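PDB 3GO2: putative L-alanine-DL-glutamate epimerase from Burkholderia xenovorans, which probably acts as a racemase or epimerase of the magnesium-dependent mandelate racemase/muconate lactonizing enzyme family. Local coordinates for residues Pro179-Pro184 and Leu220-Lys225; Glu245-Ser250 and Ile265-Thr270. All coordinates share one frame; numbering follows the deposited sequence.

Interaction 1: residues Pro179-Pro184 and Leu220-Lys225; sequences PGFAVP and LNFNAK
Asn223 and Gly180 supply the one hydrogen bond between residues 179-184 and 220-225: Gly180 N donates to Asn223 OD1 at 2.9 Å. The N-H...O angle of 144° marks a bent bond, although the donor stays in the plane of the carbonyl. Asn223 CG stands anti to its own carbonyl carbon (chi1 -68°), turned to the side of the backbone N, and OD1 lies against the backbone N atoms of Pro179 and Gly180. Within the other loop a backbone bond, Asn223 N to Leu220 O at 3.0 Å, closes a type II' turn with Asn221 and Phe222 at its corners.

Both loops belong to the modified beta/alpha-barrel domain of the enolase superfamily. Residues 220-225 join strand 215-219, which ends in the metal ligand Asp219, to helix 226-235. Asn221 binds fumarate and 2-oxoglutarate in other structures of this protein; neither is bound here.

Carbon meets oxygen in two close van der Waals contacts, Pro179 CD with Asn223 OD1 at 3.5 Å, where the two side chains cross, and Gly180 CA with Phe222 O at 3.6 Å. The apolar contact is between the Phe181 and Phe222 rings, which meet obliquely through CE1 of Phe181 and CD2 of Phe222, 3.7 Å apart. Arg77 of the second subunit packs on Phe222 and donates a hydrogen bond to Gly180 O.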
loop_
_atom_site.group_PDB
_atom_site.type_symbol
_atom_site.label_atom_id
_atom_site.label_comp_id
_atom_site.label_asym_id
_atom_site.label_seq_id
_atom_site.Cartn_x
_atom_site.Cartn_y
_atom_site.Cartn_z
ATOM N N PRO A 179 -23.550 21.985 15.316
ATOM C CA PRO A 179 -24.416 21.080 14.548
ATOM C C PRO A 179 -24.047 19.590 14.695
ATOM O O PRO A 179 -24.905 18.715 14.561
ATOM C CB PRO A 179 -24.218 21.550 13.101
ATOM C CG PRO A 179 -22.865 22.104 13.075
ATOM C CD PRO A 179 -22.719 22.808 14.436
ATOM N N GLY A 180 -22.786 19.280 14.937
ATOM C CA GLY A 180 -22.414 17.882 15.142
ATOM C C GLY A 180 -23.104 17.240 16.331
ATOM O O GLY A 180 -23.237 16.011 16.384
ATOM N N PHE A 181 -23.534 18.078 17.281
ATOM C CA PHE A 181 -24.322 17.634 18.433
ATOM C C PHE A 181 -25.775 18.130 18.378
ATOM O O PHE A 181 -26.472 18.159 19.424
ATOM C CB PHE A 181 -23.659 18.078 19.745
ATOM C CG PHE A 181 -22.240 17.608 19.940
ATOM C CD1 PHE A 181 -21.804 16.358 19.513
ATOM C CD2 PHE A 181 -21.344 18.387 20.662
ATOM C CE1 PHE A 181 -20.505 15.936 19.732
ATOM C CE2 PHE A 181 -20.049 17.955 20.885
ATOM C CZ PHE A 181 -19.636 16.734 20.432
ATOM N N ALA A 182 -26.222 18.455 17.151
ATOM C CA ALA A 182 -27.604 18.831 16.814
ATOM C C ALA A 182 -28.060 20.126 17.472
ATOM O O ALA A 182 -29.254 20.303 17.749
ATOM C CB ALA A 182 -28.572 17.683 17.113
ATOM N N VAL A 183 -27.113 21.035 17.704
ATOM C CA VAL A 183 -27.441 22.398 18.100
ATOM C C VAL A 183 -26.710 23.362 17.164
ATOM O O VAL A 183 -25.569 23.732 17.419
ATOM C CB VAL A 183 -27.101 22.676 19.570
ATOM C CG1 VAL A 183 -27.536 24.093 19.923
ATOM C CG2 VAL A 183 -27.795 21.666 20.479
ATOM N N PRO A 184 -27.353 23.747 16.060
ATOM C CA PRO A 184 -28.727 23.389 15.620
ATOM C C PRO A 184 -28.773 22.047 14.883
ATOM O O PRO A 184 -27.728 21.504 14.543
ATOM C CB PRO A 184 -29.035 24.497 14.640
ATOM C CG PRO A 184 -27.754 24.729 13.973
ATOM C CD PRO A 184 -26.688 24.563 15.035
ATOM N N LEU A 220 -13.059 22.258 17.132
ATOM C CA LEU A 220 -14.156 22.098 16.200
ATOM C C LEU A 220 -15.045 20.891 16.470
ATOM O O LEU A 220 -16.055 20.702 15.785
ATOM C CB LEU A 220 -13.599 22.018 14.785
ATOM C CG LEU A 220 -12.694 23.165 14.385
ATOM C CD1 LEU A 220 -12.111 22.904 12.954
ATOM C CD2 LEU A 220 -13.446 24.520 14.465
ATOM N N ASN A 221 -14.674 20.078 17.463
ATOM C CA ASN A 221 -15.417 18.889 17.829
ATOM C C ASN A 221 -15.754 18.069 16.560
ATOM O O ASN A 221 -14.867 17.828 15.758
ATOM C CB ASN A 221 -16.641 19.239 18.673
ATOM C CG ASN A 221 -16.282 19.760 20.058
ATOM O OD1 ASN A 221 -16.085 18.984 21.016
ATOM N ND2 ASN A 221 -16.200 21.047 20.170
ATOM N N PHE A 222 -17.014 17.657 16.400
ATOM C CA PHE A 222 -17.441 16.891 15.236
ATOM C C PHE A 222 -18.284 17.769 14.291
ATOM O O PHE A 222 -19.182 17.265 13.627
ATOM C CB PHE A 222 -18.339 15.715 15.653
ATOM C CG PHE A 222 -17.662 14.576 16.414
ATOM C CD1 PHE A 222 -17.239 13.420 15.742
ATOM C CD2 PHE A 222 -17.611 14.582 17.801
ATOM C CE1 PHE A 222 -16.719 12.337 16.451
ATOM C CE2 PHE A 222 -17.086 13.508 18.498
ATOM C CZ PHE A 222 -16.659 12.382 17.827
ATOM N N ASN A 223 -18.021 19.079 14.265
ATOM C CA ASN A 223 -18.954 20.034 13.642
ATOM C C ASN A 223 -18.842 20.260 12.147
ATOM O O ASN A 223 -19.562 21.108 11.606
ATOM C CB ASN A 223 -18.877 21.375 14.389
ATOM C CG ASN A 223 -19.419 21.258 15.788
ATOM O OD1 ASN A 223 -20.482 20.657 15.994
ATOM N ND2 ASN A 223 -18.687 21.776 16.774
ATOM N N ALA A 224 -18.010 19.490 11.465
ATOM C CA ALA A 224 -17.979 19.502 9.997
ATOM C C ALA A 224 -17.649 18.135 9.411
ATOM O O ALA A 224 -17.477 17.142 10.152
ATOM C CB ALA A 224 -16.974 20.546 9.516
ATOM N N LYS A 225 -17.602 18.097 8.079
ATOM C CA LYS A 225 -17.006 17.002 7.344
ATOM C C LYS A 225 -15.617 17.444 6.861
ATOM O O LYS A 225 -15.312 18.640 6.818
ATOM C CB LYS A 225 -17.877 16.626 6.161
ATOM C CG LYS A 225 -19.359 16.410 6.511
ATOM C CD LYS A 225 -19.598 15.318 7.538
ATOM C CE LYS A 225 -21.092 15.106 7.833
ATOM N NZ LYS A 225 -21.845 14.411 6.717
#

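Interaction 2: residues Glu245-Ser250 and Ile265-Thr270; sequences EIDSYS and ISSCET. With MG (magnesium ion), chain C; MG (magnesium ion), chain B.
Glu245 holds CG anti to its backbone N (chi1 -173°), whereas Glu269 carries CG between backbone N and carbonyl carbon (chi1 78°); both chains then extend, and their carboxylates converge on one magnesium ion. The carboxylate planes stand 85° apart, with Glu245 OE1 and Glu269 OE2 each 2.6 Å from the metal. These two acceptors lie 2.9 Å from each other, a proximity explained by the shared cation. Glu245 OE2 forms a salt bridge with Lys163.

Glu245 and Ser266 form a parallel bridge, through the bond from Ile246 N to Ser266 O at 3.0 Å. One residue on, Ser267 OG donates to Ile246 O in a very short bond of 2.5 Å, from slightly outside the carbonyl plane. Water extends the link: Asp247 OD1 accepts from two waters, which in turn accept from Glu269 N and Thr270 N.

A second magnesium lies at the edge of the Tyr249 ring, in its plane, bound by Tyr249 OH at 2.5 Å, Thr270 O at 2.4 Å and Pro78 O of the second subunit. The first ion, completed by Asp219, occupies the metal site characteristic of the enolase superfamily, with acidic ligands at or just past the ends of successive barrel strands.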
loop_
_atom_site.group_PDB
_atom_site.type_symbol
_atom_site.label_atom_id
_atom_site.label_comp_id
_atom_site.label_asym_id
_atom_site.label_seq_id
_atom_site.Cartn_x
_atom_site.Cartn_y
_atom_site.Cartn_z
ATOM N N GLU A 245 -8.548 21.241 16.820
ATOM C CA GLU A 245 -9.022 19.971 17.328
ATOM C C GLU A 245 -10.248 19.519 16.568
ATOM O O GLU A 245 -11.253 20.253 16.476
ATOM C CB GLU A 245 -9.334 20.149 18.815
ATOM C CG GLU A 245 -9.684 18.928 19.570
ATOM C CD GLU A 245 -9.790 19.196 21.099
ATOM O OE1 GLU A 245 -10.365 18.339 21.791
ATOM O OE2 GLU A 245 -9.268 20.220 21.604
ATOM N N ILE A 246 -10.145 18.314 15.998
ATOM C CA ILE A 246 -11.174 17.761 15.127
ATOM C C ILE A 246 -11.413 16.314 15.534
ATOM O O ILE A 246 -10.512 15.505 15.416
ATOM C CB ILE A 246 -10.733 17.783 13.659
ATOM C CG1 ILE A 246 -10.505 19.220 13.172
ATOM C CG2 ILE A 246 -11.793 17.059 12.766
ATOM C CD1 ILE A 246 -9.904 19.356 11.760
ATOM N N ASP A 247 -12.615 16.004 16.010
ATOM C CA ASP A 247 -13.012 14.635 16.281
ATOM C C ASP A 247 -13.590 14.041 15.001
ATOM O O ASP A 247 -14.339 14.688 14.282
ATOM C CB ASP A 247 -14.006 14.580 17.430
ATOM C CG ASP A 247 -13.406 15.053 18.703
ATOM O OD1 ASP A 247 -12.393 14.456 19.135
ATOM O OD2 ASP A 247 -13.934 16.038 19.254
ATOM N N SER A 248 -13.228 12.795 14.727
ATOM C CA SER A 248 -13.613 12.128 13.495
ATOM C C SER A 248 -13.551 10.636 13.682
ATOM O O SER A 248 -12.619 10.120 14.332
ATOM C CB SER A 248 -12.620 12.516 12.393
ATOM O OG SER A 248 -12.965 11.899 11.163
ATOM N N TYR A 249 -14.488 9.931 13.036
ATOM C CA TYR A 249 -14.430 8.491 12.937
ATOM C C TYR A 249 -13.937 8.024 11.547
ATOM O O TYR A 249 -14.134 6.866 11.156
ATOM C CB TYR A 249 -15.804 7.930 13.261
ATOM C CG TYR A 249 -16.205 8.153 14.709
ATOM C CD1 TYR A 249 -15.369 7.761 15.728
ATOM C CD2 TYR A 249 -17.429 8.742 15.048
ATOM C CE1 TYR A 249 -15.710 7.927 17.049
ATOM C CE2 TYR A 249 -17.786 8.905 16.391
ATOM C CZ TYR A 249 -16.912 8.485 17.377
ATOM O OH TYR A 249 -17.213 8.624 18.712
ATOM N N SER A 250 -13.299 8.936 10.825
ATOM C CA SER A 250 -12.646 8.635 9.559
ATOM C C SER A 250 -11.140 8.909 9.626
ATOM O O SER A 250 -10.706 10.045 9.391
ATOM C CB SER A 250 -13.223 9.481 8.438
ATOM O OG SER A 250 -12.526 9.177 7.209
ATOM N N ILE A 265 -2.866 19.501 14.299
ATOM C CA ILE A 265 -4.200 18.894 14.452
ATOM C C ILE A 265 -4.193 17.966 15.638
ATOM O O ILE A 265 -3.298 17.114 15.795
ATOM C CB ILE A 265 -4.601 18.090 13.194
ATOM C CG1 ILE A 265 -4.671 19.012 11.975
ATOM C CG2 ILE A 265 -5.927 17.338 13.384
ATOM C CD1 ILE A 265 -5.668 20.133 12.074
ATOM N N SER A 266 -5.172 18.138 16.509
ATOM C CA SER A 266 -5.371 17.216 17.611
ATOM C C SER A 266 -6.690 16.478 17.445
ATOM O O SER A 266 -7.625 16.978 16.811
ATOM C CB SER A 266 -5.332 17.968 18.927
ATOM O OG SER A 266 -6.409 18.852 19.017
ATOM N N SER A 267 -6.759 15.276 17.988
ATOM C CA SER A 267 -7.972 14.470 17.909
ATOM C C SER A 267 -7.918 13.376 18.959
ATOM O O SER A 267 -6.974 13.292 19.737
ATOM C CB SER A 267 -8.125 13.846 16.505
ATOM O OG SER A 267 -9.440 13.369 16.269
ATOM N N CYS A 268 -8.946 12.550 18.968
ATOM C CA CYS A 268 -8.973 11.230 19.621
ATOM C C CYS A 268 -9.617 11.211 21.005
ATOM O O CYS A 268 -9.639 10.137 21.612
ATOM C CB CYS A 268 -7.610 10.566 19.697
ATOM S SG CYS A 268 -6.686 10.512 18.143
ATOM N N GLU A 269 -10.158 12.337 21.484
ATOM C CA GLU A 269 -10.676 12.397 22.847
ATOM C C GLU A 269 -11.849 11.468 23.109
ATOM O O GLU A 269 -12.199 11.244 24.274
ATOM C CB GLU A 269 -11.075 13.828 23.232
ATOM C CG GLU A 269 -12.409 14.298 22.680
ATOM C CD GLU A 269 -12.708 15.728 23.037
ATOM O OE1 GLU A 269 -13.866 16.108 22.912
ATOM O OE2 GLU A 269 -11.812 16.456 23.467
ATOM N N THR A 270 -12.454 10.929 22.049
ATOM C CA THR A 270 -13.619 10.089 22.194
ATOM C C THR A 270 -13.306 8.616 21.971
ATOM O O THR A 270 -14.244 7.812 21.866
ATOM C CB THR A 270 -14.804 10.529 21.307
ATOM O OG1 THR A 270 -14.572 10.181 19.935
ATOM C CG2 THR A 270 -15.073 12.018 21.459
HETATM MG MG MG C . -16.185 7.410 20.582
HETATM MG MG MG B . -12.756 18.754 22.810
HETATM O O HOH W 1 -10.150 15.200 20.411
HETATM O O HOH W 2 -12.293 11.649 19.051
HETATM O O HOH W 3 -12.743 17.938 20.571
HETATM O O HOH W 4 -11.220 11.153 16.490
HETATM O O HOH W 5 -14.462 18.660 23.338
HETATM O O HOH W 6 -17.443 5.552 21.332
HETATM O O HOH W 7 -15.037 5.533 19.346
#

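In the fold
Interactions 1 and 2 have centres about 12 Å apart and abut through residues 220-222 and 245-249. Leu220 N lies 2.8 Å from Glu245 O and Asn221 O lies 2.9 Å from Asp247 N, two probable hydrogen bonds that tie successive barrel loops together. Packing continues the seam: Phe222 CE1 approaches Tyr249 CE2 to 3.6 Å. The side chain of Asn221 is about 4 Å from a bound magnesium, so interaction 1 borders the metal centre to which interaction 2 supplies ligands. The two magnesium ions of interaction 2 are 12.1 Å apart, one in the barrel site and one at the interface with the second subunit, which both contacts touch.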